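Local coordinates for protein LYND (Lyngbya aestuarii, PDB 4V1T) that probably uses ATP and magnesium to cyclodehydrate cysteine residues of a precursor peptide into thiazolines, as other YcaO-type heterocyclases do, at residues I137-Q142 and E263-I268; R526-G531 and H739-F744; M547-R552 and V732-M737. All coordinates share one frame; numbering follows the deposited sequence.

Contact 1: I137-Q142 and E263-I268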
# COMPACT_ATOMS: atom_id res chain seq x y z
N ILE B 137 -13.80 11.18 -31.73
CA ILE B 137 -12.60 10.37 -31.75
C ILE B 137 -12.69 9.28 -32.81
O ILE B 137 -11.89 8.35 -32.82
CB ILE B 137 -12.32 9.74 -30.36
CG1 ILE B 137 -13.50 8.89 -29.88
CG2 ILE B 137 -12.03 10.83 -29.35
CD1 ILE B 137 -13.21 8.11 -28.62
N GLY B 138 -13.67 9.39 -33.70
CA GLY B 138 -13.75 8.53 -34.87
C GLY B 138 -14.62 7.30 -34.75
O GLY B 138 -14.63 6.46 -35.65
N ILE B 139 -15.35 7.17 -33.65
CA ILE B 139 -16.18 6.00 -33.41
C ILE B 139 -17.63 6.31 -33.71
O ILE B 139 -18.18 7.28 -33.18
CB ILE B 139 -16.03 5.50 -31.96
CG1 ILE B 139 -14.60 5.01 -31.73
CG2 ILE B 139 -16.99 4.35 -31.69
CD1 ILE B 139 -14.25 4.77 -30.28
N SER B 140 -18.24 5.50 -34.58
CA SER B 140 -19.63 5.72 -34.99
C SER B 140 -20.59 4.91 -34.11
O SER B 140 -20.24 3.84 -33.62
CB SER B 140 -19.82 5.33 -36.45
OG SER B 140 -19.43 3.98 -36.65
N VAL B 141 -21.79 5.44 -33.94
CA VAL B 141 -22.79 4.85 -33.07
C VAL B 141 -24.02 4.41 -33.86
O VAL B 141 -24.45 5.08 -34.80
CB VAL B 141 -23.25 5.86 -32.00
CG1 VAL B 141 -24.26 5.21 -31.06
CG2 VAL B 141 -22.05 6.38 -31.23
N GLN B 142 -24.58 3.28 -33.46
CA GLN B 142 -25.86 2.80 -33.99
C GLN B 142 -26.81 2.50 -32.85
O GLN B 142 -26.39 2.33 -31.71
CB GLN B 142 -25.65 1.56 -34.84
CG GLN B 142 -24.88 1.84 -36.12
CD GLN B 142 -24.80 0.64 -37.03
OE1 GLN B 142 -25.69 -0.21 -37.02
NE2 GLN B 142 -23.75 0.58 -37.82
N GLU B 263 -12.06 4.91 -23.00
CA GLU B 263 -11.96 3.50 -22.64
C GLU B 263 -12.70 2.60 -23.63
O GLU B 263 -12.34 1.44 -23.83
CB GLU B 263 -12.47 3.27 -21.22
CG GLU B 263 -11.62 3.92 -20.14
CD GLU B 263 -10.19 3.41 -20.11
OE1 GLU B 263 -9.98 2.20 -20.35
OE2 GLU B 263 -9.28 4.21 -19.83
N ILE B 264 -13.73 3.16 -24.25
CA ILE B 264 -14.44 2.46 -25.30
C ILE B 264 -13.50 2.27 -26.49
O ILE B 264 -13.39 1.19 -27.04
CB ILE B 264 -15.71 3.21 -25.72
CG1 ILE B 264 -16.80 3.02 -24.66
CG2 ILE B 264 -16.24 2.68 -27.06
CD1 ILE B 264 -17.93 4.04 -24.73
N ALA B 265 -12.82 3.36 -26.87
CA ALA B 265 -11.86 3.33 -27.97
C ALA B 265 -10.74 2.35 -27.69
O ALA B 265 -10.36 1.56 -28.55
CB ALA B 265 -11.30 4.72 -28.21
N LYS B 266 -10.21 2.39 -26.48
CA LYS B 266 -9.13 1.51 -26.10
C LYS B 266 -9.56 0.06 -26.14
O LYS B 266 -8.77 -0.81 -26.50
CB LYS B 266 -8.59 1.87 -24.72
CG LYS B 266 -7.70 3.10 -24.70
CD LYS B 266 -6.76 3.11 -23.51
CE LYS B 266 -7.46 3.58 -22.26
NZ LYS B 266 -6.86 3.01 -21.04
N TRP B 267 -10.81 -0.21 -25.77
CA TRP B 267 -11.31 -1.57 -25.83
C TRP B 267 -11.44 -2.09 -27.26
O TRP B 267 -11.00 -3.20 -27.56
CB TRP B 267 -12.67 -1.72 -25.13
CG TRP B 267 -13.23 -3.06 -25.38
CD1 TRP B 267 -14.23 -3.39 -26.24
CD2 TRP B 267 -12.77 -4.30 -24.82
NE1 TRP B 267 -14.45 -4.74 -26.23
CE2 TRP B 267 -13.56 -5.32 -25.36
CE3 TRP B 267 -11.78 -4.63 -23.89
CZ2 TRP B 267 -13.40 -6.65 -25.01
CZ3 TRP B 267 -11.61 -5.96 -23.55
CH2 TRP B 267 -12.41 -6.96 -24.11
N ILE B 268 -12.06 -1.30 -28.14
CA ILE B 268 -12.31 -1.75 -29.51
C ILE B 268 -11.00 -1.95 -30.25
O ILE B 268 -10.88 -2.87 -31.08
CB ILE B 268 -13.23 -0.79 -30.30
CG1 ILE B 268 -12.64 0.62 -30.34
CG2 ILE B 268 -14.62 -0.77 -29.68
CD1 ILE B 268 -13.40 1.59 -31.22
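A Schellman motif closes helix 124-135 here, and the turn it makes lays two isoleucines on helix 250-275. G138 is its C-prime residue, with a positive phi of 95°, and the backbone N of I139 reaches back to the carbonyl O of L134. The turn places I137 and I139 on either side of the glycine, with both CB atoms directed at the helix. I139 carries most of the contact. Its CG1 is anti to the carbonyl carbon (chi1 -65°) and the chain then runs extended, so that CD1 leads into the helix surface. There it meets I268 tip to tip: the I139 CD1 to I268 CD1 distance of 3.4 Å is tighter than normal van der Waals contact. The same methyl lies 3.6 Å from A265 CB and more loosely faces I264 CG2 at 4.3 Å, so it touches three residues of the helix. I268 comes to meet it with CG1 in the crowded position between the backbone N and carbonyl carbon (chi1 57°). I137 adopts the same first torsion, and its CD1 touches A265 CB at 3.9 Å from a second direction. Every contact between the two segments is apolar, and the five touching residues are buried. W96 of helix 90-98 packs against A265, L134 of helix 124-135 touches both I139 and I264, and P250 of the second subunit packs on I137. Beyond I139 the chain enters edge strand 141-142, which runs parallel to strand 114-118.

Contact 2: R526-G531 and H739-F744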
# COMPACT_ATOMS: atom_id res chain seq x y z
N ARG B 526 -29.42 -20.60 15.58
CA ARG B 526 -28.76 -19.53 14.84
C ARG B 526 -27.29 -19.90 14.66
O ARG B 526 -26.60 -20.18 15.65
CB ARG B 526 -28.86 -18.19 15.58
CG ARG B 526 -30.19 -17.49 15.44
CD ARG B 526 -30.27 -16.29 16.37
NE ARG B 526 -31.61 -15.72 16.37
CZ ARG B 526 -31.99 -14.69 17.13
NH1 ARG B 526 -31.13 -14.12 17.96
NH2 ARG B 526 -33.24 -14.24 17.06
N GLY B 527 -26.83 -19.93 13.42
CA GLY B 527 -25.43 -20.26 13.14
C GLY B 527 -24.49 -19.31 13.85
O GLY B 527 -24.61 -18.10 13.72
N ASP B 528 -23.56 -19.86 14.63
CA ASP B 528 -22.60 -19.05 15.37
C ASP B 528 -21.22 -19.13 14.72
O ASP B 528 -21.01 -19.90 13.77
CB ASP B 528 -22.55 -19.48 16.85
CG ASP B 528 -22.15 -20.93 17.05
OD1 ASP B 528 -21.33 -21.46 16.28
OD2 ASP B 528 -22.66 -21.54 18.00
N SER B 529 -20.29 -18.35 15.25
CA SER B 529 -18.96 -18.22 14.66
C SER B 529 -17.93 -19.14 15.31
O SER B 529 -16.78 -19.16 14.91
CB SER B 529 -18.48 -16.76 14.76
OG SER B 529 -18.33 -16.35 16.10
N ASN B 530 -18.35 -19.91 16.32
CA ASN B 530 -17.41 -20.74 17.06
C ASN B 530 -16.89 -21.93 16.24
O ASN B 530 -17.65 -22.77 15.78
CB ASN B 530 -18.05 -21.25 18.36
CG ASN B 530 -17.04 -21.88 19.29
OD1 ASN B 530 -15.83 -21.71 19.09
ND2 ASN B 530 -17.52 -22.61 20.29
N GLY B 531 -15.57 -22.00 16.09
CA GLY B 531 -14.94 -23.03 15.30
C GLY B 531 -14.70 -22.60 13.87
O GLY B 531 -14.03 -23.29 13.11
N HIS B 739 -19.34 -23.58 24.32
CA HIS B 739 -19.19 -22.19 23.93
C HIS B 739 -19.09 -21.39 25.21
O HIS B 739 -19.60 -21.83 26.24
CB HIS B 739 -20.39 -21.75 23.08
CG HIS B 739 -20.12 -20.58 22.19
ND1 HIS B 739 -20.73 -20.42 20.96
CD2 HIS B 739 -19.30 -19.51 22.33
CE1 HIS B 739 -20.31 -19.30 20.40
NE2 HIS B 739 -19.44 -18.73 21.21
N PHE B 740 -18.43 -20.24 25.19
CA PHE B 740 -18.36 -19.39 26.38
C PHE B 740 -19.59 -18.50 26.53
O PHE B 740 -19.58 -17.53 27.29
CB PHE B 740 -17.08 -18.54 26.39
CG PHE B 740 -16.93 -17.58 25.23
CD1 PHE B 740 -17.82 -16.54 25.04
CD2 PHE B 740 -15.84 -17.67 24.38
CE1 PHE B 740 -17.66 -15.64 24.00
CE2 PHE B 740 -15.67 -16.77 23.34
CZ PHE B 740 -16.58 -15.76 23.14
N TRP B 741 -20.66 -18.85 25.83
CA TRP B 741 -21.96 -18.21 26.00
C TRP B 741 -22.74 -18.96 27.07
O TRP B 741 -22.36 -20.07 27.46
CB TRP B 741 -22.72 -18.19 24.67
CG TRP B 741 -22.07 -17.34 23.61
CD1 TRP B 741 -21.06 -16.44 23.78
CD2 TRP B 741 -22.41 -17.29 22.22
NE1 TRP B 741 -20.74 -15.84 22.58
CE2 TRP B 741 -21.56 -16.35 21.60
CE3 TRP B 741 -23.36 -17.96 21.43
CZ2 TRP B 741 -21.62 -16.06 20.24
CZ3 TRP B 741 -23.42 -17.67 20.08
CH2 TRP B 741 -22.56 -16.73 19.50
N SER B 742 -23.82 -18.36 27.56
CA SER B 742 -24.59 -18.92 28.67
C SER B 742 -25.45 -20.12 28.25
O SER B 742 -26.68 -20.01 28.16
CB SER B 742 -25.47 -17.84 29.30
OG SER B 742 -24.68 -16.78 29.84
N ARG B 743 -24.80 -21.25 28.02
CA ARG B 743 -25.50 -22.49 27.64
C ARG B 743 -25.21 -23.56 28.69
O ARG B 743 -24.10 -24.08 28.76
CB ARG B 743 -25.07 -22.94 26.25
CG ARG B 743 -25.28 -21.86 25.19
CD ARG B 743 -24.89 -22.32 23.81
NE ARG B 743 -25.27 -21.38 22.76
CZ ARG B 743 -25.02 -21.57 21.47
NH1 ARG B 743 -24.37 -22.66 21.07
NH2 ARG B 743 -25.40 -20.67 20.58
N PHE B 744 -26.21 -23.88 29.50
CA PHE B 744 -26.00 -24.64 30.73
C PHE B 744 -26.58 -26.05 30.70
O PHE B 744 -26.97 -26.59 31.74
CB PHE B 744 -26.58 -23.88 31.92
CG PHE B 744 -26.02 -22.50 32.09
CD1 PHE B 744 -24.68 -22.24 31.81
CD2 PHE B 744 -26.81 -21.46 32.54
CE1 PHE B 744 -24.15 -20.98 31.96
CE2 PHE B 744 -26.29 -20.19 32.70
CZ PHE B 744 -24.96 -19.94 32.41
O HOH W 1 -25.75 -21.49 18.05
O HOH W 2 -23.83 -23.99 18.07
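A long salt bridge, 3.7 Å from D528 OD2 to R743 NH1, is reinforced by two waters. Water 1 accepts from R743 NH2 (2.7 Å) and donates to both D528 OD2 and R526 O. Water 2 sits in plane at the guanidinium edge, donates to D528 OD2 at 2.7 Å and weakly accepts from R743 NH1. The other carboxylate oxygen, OD1, is salt-bridged to K731. Segment 526-531 is a loop of the YcaO ATP- and Mg2+-binding region leading into strand 532-535; 739-744 lies between strand 728-733 and helix 748-755. The H739 ring is sandwiched between N530 of the other loop and W741 of its own: N530 CB makes a CH-pi contact over one face, 3.9 Å from the centroid, and W741 covers the opposite face, with H739 NE2 3.2 Å above the indole plane. At the ring edge, in plane, D528 OD2 lies 3.7 Å from H739 ND1. An alanine at H739 would remove the ring between N530 CB and the W741 indole, and would probably loosen the packing of the two loops. W741 also receives D528 CB obliquely, 3.8 Å from its CZ3, and stacks with H478. N530 OD1 accepts from R552 NE on helix 538-561.

Contact 3: M547-R552 and V732-M737. With MG (magnesium ion), chain O; PO4 (phosphate ion), chain P.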
# COMPACT_ATOMS: atom_id res chain seq x y z
N MET B 547 -8.56 -25.11 17.60
CA MET B 547 -8.00 -24.38 18.73
C MET B 547 -8.99 -23.36 19.26
O MET B 547 -9.02 -23.08 20.46
CB MET B 547 -6.70 -23.68 18.33
CG MET B 547 -5.53 -24.63 18.13
SD MET B 547 -5.22 -25.60 19.62
CE MET B 547 -4.54 -27.07 18.88
N GLU B 548 -9.80 -22.79 18.37
CA GLU B 548 -10.83 -21.88 18.82
C GLU B 548 -11.80 -22.64 19.73
O GLU B 548 -12.11 -22.17 20.81
CB GLU B 548 -11.58 -21.25 17.65
CG GLU B 548 -12.54 -20.15 18.08
CD GLU B 548 -12.90 -19.23 16.94
OE1 GLU B 548 -13.79 -19.57 16.15
OE2 GLU B 548 -12.26 -18.17 16.83
N LEU B 549 -12.23 -23.82 19.32
CA LEU B 549 -13.15 -24.62 20.13
C LEU B 549 -12.61 -24.91 21.55
O LEU B 549 -13.35 -24.77 22.53
CB LEU B 549 -13.47 -25.93 19.43
CG LEU B 549 -14.24 -25.85 18.11
CD1 LEU B 549 -14.63 -27.25 17.66
CD2 LEU B 549 -15.48 -24.98 18.21
N VAL B 550 -11.34 -25.29 21.67
CA VAL B 550 -10.77 -25.61 22.98
C VAL B 550 -10.61 -24.33 23.79
O VAL B 550 -10.71 -24.34 25.02
CB VAL B 550 -9.39 -26.34 22.89
CG1 VAL B 550 -8.80 -26.57 24.28
CG2 VAL B 550 -9.53 -27.67 22.16
N GLU B 551 -10.38 -23.22 23.09
CA GLU B 551 -10.32 -21.91 23.74
C GLU B 551 -11.63 -21.58 24.43
O GLU B 551 -11.64 -21.22 25.60
CB GLU B 551 -9.98 -20.83 22.71
CG GLU B 551 -10.07 -19.39 23.20
CD GLU B 551 -10.17 -18.40 22.06
OE1 GLU B 551 -9.40 -18.53 21.09
OE2 GLU B 551 -11.05 -17.52 22.12
N ARG B 552 -12.74 -21.71 23.70
CA ARG B 552 -14.05 -21.33 24.24
C ARG B 552 -14.48 -22.28 25.35
O ARG B 552 -15.06 -21.84 26.35
CB ARG B 552 -15.14 -21.32 23.16
CG ARG B 552 -14.73 -20.86 21.79
CD ARG B 552 -14.42 -19.39 21.70
NE ARG B 552 -14.87 -18.87 20.41
CZ ARG B 552 -14.50 -17.71 19.88
NH1 ARG B 552 -13.64 -16.93 20.50
NH2 ARG B 552 -14.99 -17.36 18.71
N VAL B 732 -15.23 -25.88 12.14
CA VAL B 732 -14.96 -27.10 12.86
C VAL B 732 -15.94 -27.23 14.02
O VAL B 732 -16.13 -26.28 14.79
CB VAL B 732 -13.53 -27.12 13.41
CG1 VAL B 732 -13.22 -28.46 14.03
CG2 VAL B 732 -12.54 -26.78 12.30
N THR B 733 -16.54 -28.41 14.15
CA THR B 733 -17.51 -28.68 15.20
C THR B 733 -17.15 -29.94 15.96
O THR B 733 -16.99 -31.00 15.36
CB THR B 733 -18.93 -28.85 14.61
OG1 THR B 733 -19.35 -27.59 14.08
CG2 THR B 733 -19.93 -29.29 15.70
N VAL B 734 -17.03 -29.81 17.28
CA VAL B 734 -16.77 -30.93 18.17
C VAL B 734 -17.91 -31.03 19.19
O VAL B 734 -17.86 -30.39 20.24
CB VAL B 734 -15.42 -30.80 18.89
CG1 VAL B 734 -15.16 -32.00 19.77
CG2 VAL B 734 -14.28 -30.67 17.88
N PRO B 735 -18.95 -31.80 18.87
CA PRO B 735 -20.14 -31.87 19.73
C PRO B 735 -19.81 -32.22 21.18
O PRO B 735 -19.13 -33.20 21.43
CB PRO B 735 -20.97 -32.98 19.09
CG PRO B 735 -20.57 -32.95 17.66
CD PRO B 735 -19.11 -32.64 17.67
N GLY B 736 -20.28 -31.39 22.11
CA GLY B 736 -20.02 -31.57 23.53
C GLY B 736 -19.16 -30.45 24.09
O GLY B 736 -19.33 -30.02 25.23
N MET B 737 -18.23 -29.95 23.28
CA MET B 737 -17.36 -28.86 23.73
C MET B 737 -18.16 -27.58 23.86
O MET B 737 -19.04 -27.31 23.06
CB MET B 737 -16.17 -28.68 22.78
CG MET B 737 -15.19 -29.85 22.88
SD MET B 737 -13.69 -29.63 21.90
CE MET B 737 -12.83 -28.42 22.90
MG MG O . -12.30 -16.63 15.35
P PO4 P . -13.00 -14.12 17.44
O1 PO4 P . -14.26 -14.03 18.28
O2 PO4 P . -13.04 -15.37 16.59
O3 PO4 P . -11.80 -14.15 18.36
O4 PO4 P . -12.96 -12.92 16.52
O HOH W 3 -12.14 -15.27 13.73
O HOH W 4 -11.43 -18.07 14.06
O HOH W 5 -13.94 -17.33 14.21
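E548 OE2 is gripped twice: it coordinates the magnesium ion at 2.1 Å, and R552 NH2 lies 3.4 Å from it. The second grip is charge alone, since OE2 stands well out of the guanidinium plane and no N-H points at it. Phosphate O2, three waters and one further atom complete six ligands round the metal. The glutamate reaches it fully extended, CG anti to the backbone N (chi1 -172°). R552 instead bends at chi2 and chi3, so that one guanidinium face receives E548 CG. Its NH1 bonds weakly to E551 OE2 (3.1 Å), and its NH2 makes a long, weak but fairly straight bond to phosphate O1 (3.4 Å, 155°). The phosphate probably comes from the crystallisation liquor, whereas E548 belongs to the ADP pocket. This cluster of two carboxylates, a guanidinium and Mg2+ sits on helix 538-561, in the YcaO ATP- and Mg2+-binding region. The helix packs by apolar contacts on the end of strand 728-733 and the loop after it. L549 bears most of that packing: its CD1 lies 3.4 Å from the carbonyl O of V732, and as close, 3.4 Å, to V734 CG2, a tight carbon pair. V732 CG1 touches the same methyl more loosely. Beyond V734 the chain turns through P735 and G736, the latter at positive phi, and M737 N bonds back to V734 O. M737 then bends at its last torsion (chi3 74°), which sets CE obliquely against V550, 3.5 Å from V550 CG2 and just as near V550 CA.

Contacts 2 and 3 form one continuous region beside the nucleotide site, their centres 10 Å apart, with contact 3 nested in the chain loop that contact 2 closes. G531 joins them twice: its N reaches E548 OE1 at 3.0 Å, and its O receives V732 N at 3.0 Å. F740 CE2 also packs 3.3 Å from R552 CD. The shared region borders the ligands: E548 touches ADP, and the N530 side chain lies about 7 Å from a magnesium ion and about 8 Å from ADP. Contact 1 lies across the chain's centre, 57 and 59 Å from the centres of contacts 2 and 3, and touches neither.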